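Local structure of putative lipase/esterase (Lactobacillus plantarum WCFS1, 3BXP) at residues V123-N127 against H148-L153; V187-P193 against M217-A223; K192-V196 against L262-W266; A183-V187 against K212-A216. The protein probably hydrolyses carboxylic ester bonds, as a putative lipase/esterase of the alpha/beta-hydrolase superfamily whose substrate is not established. All coordinates share one frame. Residue numbers count along the deposited sequence, not the author numbering.

Contact 1. Residues V123-N127 against H148-L153; sequences VATYN and HAAIIL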
# COMPACT_ATOMS: atom_id res chain seq x y z
N VAL B 123 -16.44 -3.36 -9.95
CA VAL B 123 -15.27 -4.19 -10.32
C VAL B 123 -14.87 -5.21 -9.23
O VAL B 123 -14.61 -6.39 -9.50
CB VAL B 123 -14.09 -3.29 -10.79
CG1 VAL B 123 -12.83 -4.12 -11.03
CG2 VAL B 123 -14.50 -2.53 -12.05
N ALA B 124 -14.79 -4.74 -7.99
CA ALA B 124 -14.36 -5.59 -6.89
C ALA B 124 -15.39 -6.69 -6.68
O ALA B 124 -15.08 -7.87 -6.49
CB ALA B 124 -14.13 -4.74 -5.61
N THR B 125 -16.65 -6.32 -6.79
CA THR B 125 -17.71 -7.32 -6.63
C THR B 125 -17.65 -8.33 -7.80
O THR B 125 -17.81 -9.55 -7.59
CB THR B 125 -19.07 -6.63 -6.58
OG1 THR B 125 -19.10 -5.74 -5.43
CG2 THR B 125 -20.25 -7.65 -6.46
N TYR B 126 -17.45 -7.82 -9.02
CA TYR B 126 -17.31 -8.66 -10.21
C TYR B 126 -16.17 -9.66 -10.04
O TYR B 126 -16.27 -10.88 -10.40
CB TYR B 126 -17.12 -7.81 -11.48
CG TYR B 126 -17.36 -8.65 -12.73
CD1 TYR B 126 -18.65 -8.87 -13.20
CD2 TYR B 126 -16.30 -9.21 -13.43
CE1 TYR B 126 -18.88 -9.63 -14.33
CE2 TYR B 126 -16.53 -9.99 -14.55
CZ TYR B 126 -17.81 -10.18 -15.00
OH TYR B 126 -17.99 -10.98 -16.14
N ASN B 127 -15.09 -9.16 -9.47
CA ASN B 127 -13.88 -9.96 -9.33
C ASN B 127 -14.18 -11.20 -8.47
O ASN B 127 -13.62 -12.30 -8.67
CB ASN B 127 -12.71 -9.15 -8.78
CG ASN B 127 -11.39 -9.82 -9.03
OD1 ASN B 127 -11.25 -10.61 -9.97
ND2 ASN B 127 -10.40 -9.55 -8.18
N HIS B 148 -11.90 -11.54 -17.39
CA HIS B 148 -10.82 -10.65 -17.06
C HIS B 148 -9.68 -11.41 -16.42
O HIS B 148 -9.83 -12.52 -15.90
CB HIS B 148 -11.33 -9.50 -16.19
CG HIS B 148 -11.75 -9.91 -14.83
ND1 HIS B 148 -12.88 -10.66 -14.58
CD2 HIS B 148 -11.18 -9.66 -13.62
CE1 HIS B 148 -12.96 -10.89 -13.28
NE2 HIS B 148 -11.96 -10.27 -12.67
N ALA B 149 -8.52 -10.81 -16.56
CA ALA B 149 -7.26 -11.38 -16.09
C ALA B 149 -6.79 -10.73 -14.79
O ALA B 149 -5.97 -11.29 -14.06
CB ALA B 149 -6.25 -11.11 -17.16
N ALA B 150 -7.26 -9.51 -14.57
CA ALA B 150 -6.82 -8.67 -13.41
C ALA B 150 -7.71 -7.46 -13.26
O ALA B 150 -8.47 -7.11 -14.15
CB ALA B 150 -5.37 -8.19 -13.58
N ILE B 151 -7.54 -6.79 -12.13
CA ILE B 151 -8.32 -5.58 -11.85
C ILE B 151 -7.38 -4.52 -11.28
O ILE B 151 -6.31 -4.83 -10.75
CB ILE B 151 -9.57 -5.83 -10.85
CG1 ILE B 151 -9.16 -6.03 -9.38
CG2 ILE B 151 -10.44 -6.97 -11.38
CD1 ILE B 151 -10.34 -6.11 -8.39
N ILE B 152 -7.81 -3.29 -11.46
CA ILE B 152 -7.17 -2.10 -10.87
C ILE B 152 -8.28 -1.38 -10.14
O ILE B 152 -9.37 -1.23 -10.69
CB ILE B 152 -6.57 -1.16 -11.97
CG1 ILE B 152 -5.32 -1.79 -12.62
CG2 ILE B 152 -6.21 0.20 -11.37
CD1 ILE B 152 -4.83 -1.05 -13.86
N LEU B 153 -8.00 -1.00 -8.89
CA LEU B 153 -8.95 -0.25 -8.08
C LEU B 153 -8.35 1.02 -7.56
O LEU B 153 -7.30 0.99 -6.91
CB LEU B 153 -9.47 -1.09 -6.88
CG LEU B 153 -10.17 -2.42 -7.20
CD1 LEU B 153 -10.46 -3.17 -5.89
CD2 LEU B 153 -11.49 -2.09 -7.94

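Contact 2. Residues V187-P193 against M217-A223; sequences VTPASKP and MLQHQVA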
# COMPACT_ATOMS: atom_id res chain seq x y z
N VAL B 187 -14.19 -12.47 -1.81
CA VAL B 187 -12.83 -12.83 -2.24
C VAL B 187 -12.60 -14.33 -1.95
O VAL B 187 -13.00 -14.83 -0.89
CB VAL B 187 -11.74 -11.97 -1.55
CG1 VAL B 187 -10.32 -12.51 -1.85
CG2 VAL B 187 -11.91 -10.46 -1.95
N THR B 188 -11.98 -15.00 -2.91
CA THR B 188 -11.54 -16.41 -2.75
C THR B 188 -10.21 -16.54 -3.52
O THR B 188 -9.76 -15.61 -4.16
CB THR B 188 -12.56 -17.42 -3.35
OG1 THR B 188 -12.51 -17.37 -4.78
CG2 THR B 188 -14.00 -17.17 -2.83
N PRO B 189 -9.54 -17.67 -3.38
CA PRO B 189 -8.29 -17.81 -4.11
C PRO B 189 -8.48 -17.72 -5.62
O PRO B 189 -7.49 -17.59 -6.35
CB PRO B 189 -7.81 -19.20 -3.67
CG PRO B 189 -8.32 -19.27 -2.27
CD PRO B 189 -9.70 -18.75 -2.40
N ALA B 190 -9.72 -17.79 -6.08
CA ALA B 190 -10.05 -17.70 -7.52
C ALA B 190 -10.12 -16.25 -8.04
O ALA B 190 -10.19 -16.02 -9.25
CB ALA B 190 -11.38 -18.42 -7.81
N SER B 191 -10.18 -15.29 -7.12
CA SER B 191 -10.28 -13.88 -7.50
C SER B 191 -9.05 -13.54 -8.35
O SER B 191 -7.96 -14.04 -8.06
CB SER B 191 -10.33 -12.96 -6.27
OG SER B 191 -11.56 -13.12 -5.57
N LYS B 192 -9.19 -12.70 -9.38
CA LYS B 192 -8.01 -12.36 -10.22
C LYS B 192 -7.17 -11.32 -9.47
O LYS B 192 -7.66 -10.62 -8.58
CB LYS B 192 -8.41 -11.76 -11.56
CG LYS B 192 -9.32 -12.61 -12.41
CD LYS B 192 -8.72 -13.98 -12.69
CE LYS B 192 -9.75 -14.86 -13.45
NZ LYS B 192 -9.17 -16.15 -13.92
N PRO B 193 -5.89 -11.22 -9.82
CA PRO B 193 -4.99 -10.27 -9.17
C PRO B 193 -5.49 -8.81 -9.24
O PRO B 193 -6.11 -8.37 -10.22
CB PRO B 193 -3.69 -10.45 -9.96
CG PRO B 193 -3.73 -11.84 -10.38
CD PRO B 193 -5.17 -12.05 -10.78
N MSE B 217 -7.86 -10.21 0.12
CA MSE B 217 -7.05 -10.75 -0.95
C MSE B 217 -5.80 -11.40 -0.42
O MSE B 217 -5.43 -12.50 -0.89
CB MSE B 217 -6.65 -9.65 -1.93
CG MSE B 217 -7.78 -9.15 -2.74
SE MSE B 217 -8.42 -10.32 -4.15
CE MSE B 217 -7.31 -9.65 -5.55
N LEU B 218 -5.14 -10.72 0.52
CA LEU B 218 -3.91 -11.22 1.09
C LEU B 218 -4.23 -12.46 1.92
O LEU B 218 -3.43 -13.40 1.98
CB LEU B 218 -3.21 -10.16 1.99
CG LEU B 218 -2.57 -8.93 1.35
CD1 LEU B 218 -2.28 -7.85 2.43
CD2 LEU B 218 -1.32 -9.32 0.62
N GLN B 219 -5.38 -12.48 2.56
CA GLN B 219 -5.77 -13.65 3.35
C GLN B 219 -5.87 -14.93 2.47
O GLN B 219 -5.49 -16.04 2.87
CB GLN B 219 -7.08 -13.36 4.09
CG GLN B 219 -7.62 -14.48 5.01
CD GLN B 219 -6.67 -14.85 6.17
OE1 GLN B 219 -6.09 -13.98 6.85
NE2 GLN B 219 -6.54 -16.15 6.42
N HIS B 220 -6.32 -14.75 1.25
CA HIS B 220 -6.53 -15.84 0.30
C HIS B 220 -5.36 -15.97 -0.66
O HIS B 220 -5.42 -16.72 -1.65
CB HIS B 220 -7.84 -15.61 -0.45
CG HIS B 220 -9.05 -15.84 0.41
ND1 HIS B 220 -9.80 -14.82 0.94
CD2 HIS B 220 -9.61 -16.99 0.85
CE1 HIS B 220 -10.77 -15.33 1.68
NE2 HIS B 220 -10.68 -16.64 1.64
N GLN B 221 -4.30 -15.25 -0.33
CA GLN B 221 -3.03 -15.24 -1.06
C GLN B 221 -3.17 -14.98 -2.54
O GLN B 221 -2.45 -15.56 -3.37
CB GLN B 221 -2.27 -16.53 -0.80
CG GLN B 221 -1.81 -16.63 0.63
CD GLN B 221 -0.86 -17.78 0.85
OE1 GLN B 221 -1.03 -18.87 0.30
NE2 GLN B 221 0.15 -17.55 1.68
N VAL B 222 -4.06 -14.07 -2.88
CA VAL B 222 -4.21 -13.64 -4.26
C VAL B 222 -3.17 -12.58 -4.53
O VAL B 222 -2.96 -11.71 -3.68
CB VAL B 222 -5.62 -13.11 -4.56
CG1 VAL B 222 -5.69 -12.52 -5.97
CG2 VAL B 222 -6.63 -14.21 -4.35
N ALA B 223 -2.54 -12.64 -5.70
CA ALA B 223 -1.57 -11.61 -6.08
C ALA B 223 -2.18 -10.21 -5.99
O ALA B 223 -3.18 -9.88 -6.65
CB ALA B 223 -1.04 -11.82 -7.45

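Contact 3. Residues K192-V196 against L262-W266; sequences KPAFV and LALRW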
# COMPACT_ATOMS: atom_id res chain seq x y z
N LYS B 192 -9.19 -12.70 -9.38
CA LYS B 192 -8.01 -12.36 -10.22
C LYS B 192 -7.17 -11.32 -9.47
O LYS B 192 -7.66 -10.62 -8.58
CB LYS B 192 -8.41 -11.76 -11.56
CG LYS B 192 -9.32 -12.61 -12.41
CD LYS B 192 -8.72 -13.98 -12.69
CE LYS B 192 -9.75 -14.86 -13.45
NZ LYS B 192 -9.17 -16.15 -13.92
N PRO B 193 -5.89 -11.22 -9.82
CA PRO B 193 -4.99 -10.27 -9.17
C PRO B 193 -5.49 -8.81 -9.24
O PRO B 193 -6.11 -8.37 -10.22
CB PRO B 193 -3.69 -10.45 -9.96
CG PRO B 193 -3.73 -11.84 -10.38
CD PRO B 193 -5.17 -12.05 -10.78
N ALA B 194 -5.09 -8.06 -8.23
CA ALA B 194 -5.51 -6.69 -8.14
C ALA B 194 -4.38 -5.72 -7.75
O ALA B 194 -3.54 -6.00 -6.92
CB ALA B 194 -6.69 -6.55 -7.15
N PHE B 195 -4.41 -4.59 -8.40
CA PHE B 195 -3.65 -3.41 -7.99
C PHE B 195 -4.64 -2.44 -7.42
O PHE B 195 -5.56 -1.96 -8.08
CB PHE B 195 -2.92 -2.82 -9.23
CG PHE B 195 -2.09 -1.57 -8.96
CD1 PHE B 195 -2.65 -0.31 -8.90
CD2 PHE B 195 -0.72 -1.67 -8.82
CE1 PHE B 195 -1.89 0.79 -8.65
CE2 PHE B 195 0.03 -0.56 -8.57
CZ PHE B 195 -0.56 0.69 -8.48
N VAL B 196 -4.42 -2.10 -6.17
CA VAL B 196 -5.30 -1.20 -5.43
C VAL B 196 -4.48 0.03 -4.97
O VAL B 196 -3.36 -0.09 -4.48
CB VAL B 196 -5.89 -1.93 -4.20
CG1 VAL B 196 -6.88 -1.09 -3.41
CG2 VAL B 196 -6.52 -3.27 -4.56
N LEU B 262 3.22 3.06 -11.39
CA LEU B 262 3.22 1.85 -10.59
C LEU B 262 2.30 0.79 -11.17
O LEU B 262 2.62 -0.40 -11.19
CB LEU B 262 2.86 2.14 -9.15
CG LEU B 262 3.78 3.02 -8.32
CD1 LEU B 262 3.11 3.35 -6.96
CD2 LEU B 262 5.16 2.43 -8.07
N ALA B 263 1.11 1.23 -11.60
CA ALA B 263 0.14 0.30 -12.15
C ALA B 263 0.62 -0.32 -13.40
O ALA B 263 0.46 -1.49 -13.61
CB ALA B 263 -1.23 1.05 -12.36
N LEU B 264 1.25 0.48 -14.27
CA LEU B 264 1.76 -0.05 -15.53
C LEU B 264 2.84 -1.09 -15.28
O LEU B 264 2.82 -2.18 -15.88
CB LEU B 264 2.28 1.08 -16.40
CG LEU B 264 1.07 1.89 -16.91
CD1 LEU B 264 1.47 3.18 -17.54
CD2 LEU B 264 0.19 1.08 -17.93
N ARG B 265 3.76 -0.79 -14.36
CA ARG B 265 4.82 -1.73 -14.04
C ARG B 265 4.24 -3.02 -13.49
O ARG B 265 4.71 -4.12 -13.80
CB ARG B 265 5.83 -1.13 -13.03
CG ARG B 265 6.52 0.14 -13.51
N TRP B 266 3.22 -2.89 -12.64
CA TRP B 266 2.56 -4.06 -12.08
C TRP B 266 1.95 -4.93 -13.19
O TRP B 266 1.99 -6.16 -13.13
CB TRP B 266 1.44 -3.64 -11.10
CG TRP B 266 0.75 -4.72 -10.38
CD1 TRP B 266 1.17 -5.37 -9.26
CD2 TRP B 266 -0.50 -5.31 -10.74
NE1 TRP B 266 0.25 -6.32 -8.89
CE2 TRP B 266 -0.79 -6.29 -9.78
CE3 TRP B 266 -1.43 -5.03 -11.74
CZ2 TRP B 266 -1.98 -7.04 -9.79
CZ3 TRP B 266 -2.60 -5.81 -11.79
CH2 TRP B 266 -2.87 -6.77 -10.81

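Contact 4. Residues A183-V187 against K212-A216; sequences AQRLV and KYVQA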
# COMPACT_ATOMS: atom_id res chain seq x y z
N ALA B 183 -17.77 -6.40 -0.77
CA ALA B 183 -17.04 -7.08 -1.81
C ALA B 183 -15.88 -7.91 -1.29
O ALA B 183 -15.49 -8.88 -1.86
CB ALA B 183 -16.53 -6.08 -2.86
N GLN B 184 -15.29 -7.51 -0.18
CA GLN B 184 -14.16 -8.26 0.35
C GLN B 184 -14.61 -9.65 0.81
O GLN B 184 -13.82 -10.60 0.89
CB GLN B 184 -13.49 -7.48 1.47
CG GLN B 184 -14.18 -7.43 2.82
CD GLN B 184 -15.34 -6.42 2.96
OE1 GLN B 184 -15.85 -5.91 1.94
NE2 GLN B 184 -15.75 -6.12 4.21
N ARG B 185 -15.88 -9.75 1.16
CA ARG B 185 -16.42 -11.01 1.65
C ARG B 185 -16.61 -12.04 0.53
O ARG B 185 -16.88 -13.23 0.80
CB ARG B 185 -17.72 -10.83 2.41
CG ARG B 185 -17.57 -10.08 3.72
CD ARG B 185 -18.92 -10.02 4.44
NE ARG B 185 -18.84 -9.32 5.72
CZ ARG B 185 -18.22 -9.81 6.78
NH1 ARG B 185 -17.61 -10.98 6.69
NH2 ARG B 185 -18.19 -9.13 7.93
N LEU B 186 -16.45 -11.60 -0.71
CA LEU B 186 -16.62 -12.47 -1.87
C LEU B 186 -15.27 -12.89 -2.47
O LEU B 186 -15.21 -13.57 -3.51
CB LEU B 186 -17.47 -11.78 -2.95
CG LEU B 186 -18.85 -11.25 -2.50
CD1 LEU B 186 -19.61 -10.53 -3.62
CD2 LEU B 186 -19.68 -12.36 -1.96
N VAL B 187 -14.19 -12.47 -1.81
CA VAL B 187 -12.83 -12.83 -2.24
C VAL B 187 -12.60 -14.33 -1.95
O VAL B 187 -13.00 -14.83 -0.89
CB VAL B 187 -11.74 -11.97 -1.55
CG1 VAL B 187 -10.32 -12.51 -1.85
CG2 VAL B 187 -11.91 -10.46 -1.95
N LYS B 212 -9.98 -3.15 3.63
CA LYS B 212 -10.84 -4.34 3.75
C LYS B 212 -10.64 -5.29 2.54
O LYS B 212 -10.47 -6.50 2.71
CB LYS B 212 -12.32 -3.94 3.85
CG LYS B 212 -12.72 -3.40 5.18
CD LYS B 212 -14.09 -2.71 5.12
CE LYS B 212 -14.73 -2.48 6.47
NZ LYS B 212 -15.58 -3.69 6.89
N TYR B 213 -10.64 -4.76 1.32
CA TYR B 213 -10.47 -5.62 0.13
C TYR B 213 -9.04 -6.24 0.14
O TYR B 213 -8.82 -7.42 -0.13
CB TYR B 213 -10.68 -4.80 -1.15
CG TYR B 213 -10.82 -5.67 -2.35
CD1 TYR B 213 -11.87 -6.54 -2.46
CD2 TYR B 213 -9.87 -5.65 -3.37
CE1 TYR B 213 -12.01 -7.39 -3.57
CE2 TYR B 213 -10.00 -6.49 -4.47
CZ TYR B 213 -11.07 -7.35 -4.57
OH TYR B 213 -11.17 -8.20 -5.69
N VAL B 214 -8.03 -5.42 0.42
CA VAL B 214 -6.65 -5.91 0.45
C VAL B 214 -6.46 -6.97 1.53
O VAL B 214 -5.81 -7.99 1.29
CB VAL B 214 -5.64 -4.75 0.55
CG1 VAL B 214 -4.18 -5.26 0.64
CG2 VAL B 214 -5.82 -3.81 -0.70
N GLN B 215 -7.03 -6.77 2.70
CA GLN B 215 -6.92 -7.77 3.74
C GLN B 215 -7.36 -9.12 3.22
O GLN B 215 -6.70 -10.12 3.38
CB GLN B 215 -7.75 -7.36 4.96
CG GLN B 215 -7.92 -8.44 6.03
CD GLN B 215 -9.05 -9.41 5.75
OE1 GLN B 215 -10.13 -9.03 5.29
NE2 GLN B 215 -8.81 -10.68 6.05
N ALA B 216 -8.51 -9.11 2.55
CA ALA B 216 -9.17 -10.37 2.14
C ALA B 216 -8.37 -11.03 1.04
O ALA B 216 -8.25 -12.25 0.99
CB ALA B 216 -10.63 -10.08 1.64

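Contact 1. Residues V123-N127 against H148-L153
In this alpha/beta-hydrolase fold, helix 118-129 packs on strand 150-154 of the central sheet. The two short segments run roughly antiparallel, at 154°, with their axes 9.3 Å apart. Helix 118-129 starts within a GxSxG sequence, consistent with the nucleophile elbow of the family, and the side chain of Val123 touches its residues. Val123 is in the t rotamer. Val123 CG1 lies 3.7 Å from Ile151 CB and 3.9 Å from Leu153 CD2, so one methyl meets both strand residues. Ala124 CB adds a contact to Leu153 CD1 at 4.0 Å. Ile151 takes chi1 p and chi2 t, which carries CD1 to 3.4 Å from Asn127 ND2. Tyr126, with chi1 t, brings CE2 to 3.7 Å from His148 ND1; the two rings meet obliquely. Asn127 ND2 is satisfied by Tyr213 OH and Lys192 O. His148, with chi1 p, aims its ring at the helix, and its NE2 donates a 2.8 Å hydrogen bond to Asn127 OD1.

Contact 2. Residues V187-P193 against M217-A223
A Schellman motif ends helix 208-219 here, and the loop that leads into strand 194-199 packs against it. Val222 N bonds to Met217 O at 2.9 Å, and Gln221 N weakly to Leu218 O at 3.1 Å. Gln221, with positive phi, is the C-prime residue. The opposing loop has its own turn: a type I beta turn from Thr188 to Ser191, closed by Ser191 N to Thr188 O at 3.0 Å. No hydrogen bond joins the two segments. The His220 ring lies against the loop, with Thr188 CA over one face, 4.2 Å from the ring centroid, in a CH-pi contact. His220 ND1 hydrogen-bonds to Ala216 O. Val222 CG2 comes within 3.4 Å of Thr188 O, and Val222 CG1 within 3.4 Å of Ser191 O. The selenomethionine Met217 puts SE 3.7 Å from Val187 CG1 and CE 3.2 Å from Lys192 O. Further on, the two segments approach as they lead into neighbouring strands: Pro193 CA is 3.1 Å from Ala223 O, a CA-H...O contact. Strands 194-199 and 224-229 are parallel and joined through helix 208-219, the beta-alpha-beta crossover typical of the alpha/beta-hydrolase sheet.

Contact 3. Residues K192-V196 against L262-W266
Helix 258-269 packs on strand 194-199 through an aromatic contact. The short segments run almost antiparallel, at 167°, with axes 9.6 Å apart. Leu262 comes first. Leu262 CB is 3.8 Å from Phe195 CZ, and Leu262 O is 3.7 Å from Phe195 CE2. Ala263 follows and meets the phenyl ring most directly. Ala263 CA sits over one face, 3.8 Å from the centroid of the Phe195 ring and 16° off the normal, a CH-pi contact. Ala263 CB lies 3.8 Å from Phe195 CE1. A small residue lets the ring come close to the helix backbone here. One turn after Leu262 comes Trp266, whose N bonds to Leu262 O at 2.9 Å. Trp266, with chi1 t, lays its indole across the start of the strand. Phe195 CB stands over the six-membered ring, 3.8 Å from its centroid, as a second CH-pi contact. The two aromatic rings themselves meet obliquely. The far end of the indole meets the residues where the strand begins: Trp266 CZ2 is 3.4 Å from Ala194 C and 3.8 Å from CB of Pro193, which lies just before it. No hydrogen bond crosses between the segments, so packing alone joins them. Around this contact, Phe195 also meets the ring of His227 on strand 224-229. Trp266 touches Ala225 of that strand and Ala150 of strand 150-154, so helix 258-269 spans three neighbouring strands.

Contact 4. Residues A183-V187 against K212-A216
A 3-10 segment, residues 183-186, packs against helix 208-219 in the part of the chain before strand 194-199. Ala183 begins it. Ala183 O is 4.2 Å from Tyr213 CE1, near the plane of the ring, and accepts a 3.1 Å hydrogen bond from Leu186 N that forms the turn. Gln184 comes next and has the closest CA approach, 4.5 Å to Tyr213 CA. Such a short spacing puts backbone and CB atoms in direct contact. Gln184 CB lies 3.4 Å from Lys212 O and 3.8 Å from Tyr213 CA, while Gln184 O is 3.3 Å from Ala216 CB. The small alanine side chain leaves room for this carbonyl. With chi1 p, the side chain of Gln184 runs alongside that of Lys212, and Gln184 NE2 ends 3.6 Å from Lys212 NZ. Both nitrogens turn to the same acid: Gln184 NE2 hydrogen-bonds to Asp159 OD2, and Lys212 NZ forms a salt bridge with it. Val187 ends the segment and points toward the helix. Val187 CG2 is 3.5 Å from Tyr213 CE1 and 3.8 Å from Ala216 CB. Val187 CG1 lies 3.5 Å from Ala216 O. Tyr213 OH bonds to Asn127 ND2 of helix 118-129. No hydrogen bond passes directly between the two segments. Their contact therefore rests on close packing, with polar bridging through Asp159 at one end.

Contact 1 is the most central, about 6 Å from the chain centre to its own centre, and is fully buried. Contact 3, also buried, rests on CH-pi and apolar packing; contact 1 adds a polar His-Asn pair. Contact 3 uses strand 194-199, the neighbour of strand 150-154 in contact 1; Leu153 N to Phe195 O, 2.7 Å, is a probable hydrogen bond between them. Contacts 2 and 4 lie farther out, and both use helix 208-219 and share Val187. Contact 4 is largely buried, whereas contact 2 is partly exposed and built on turns. Contact 1 alone has a hydrogen bond directly across its segments. Asn127 joins it to contacts 2 and 4, through Lys192 O and Tyr213 OH.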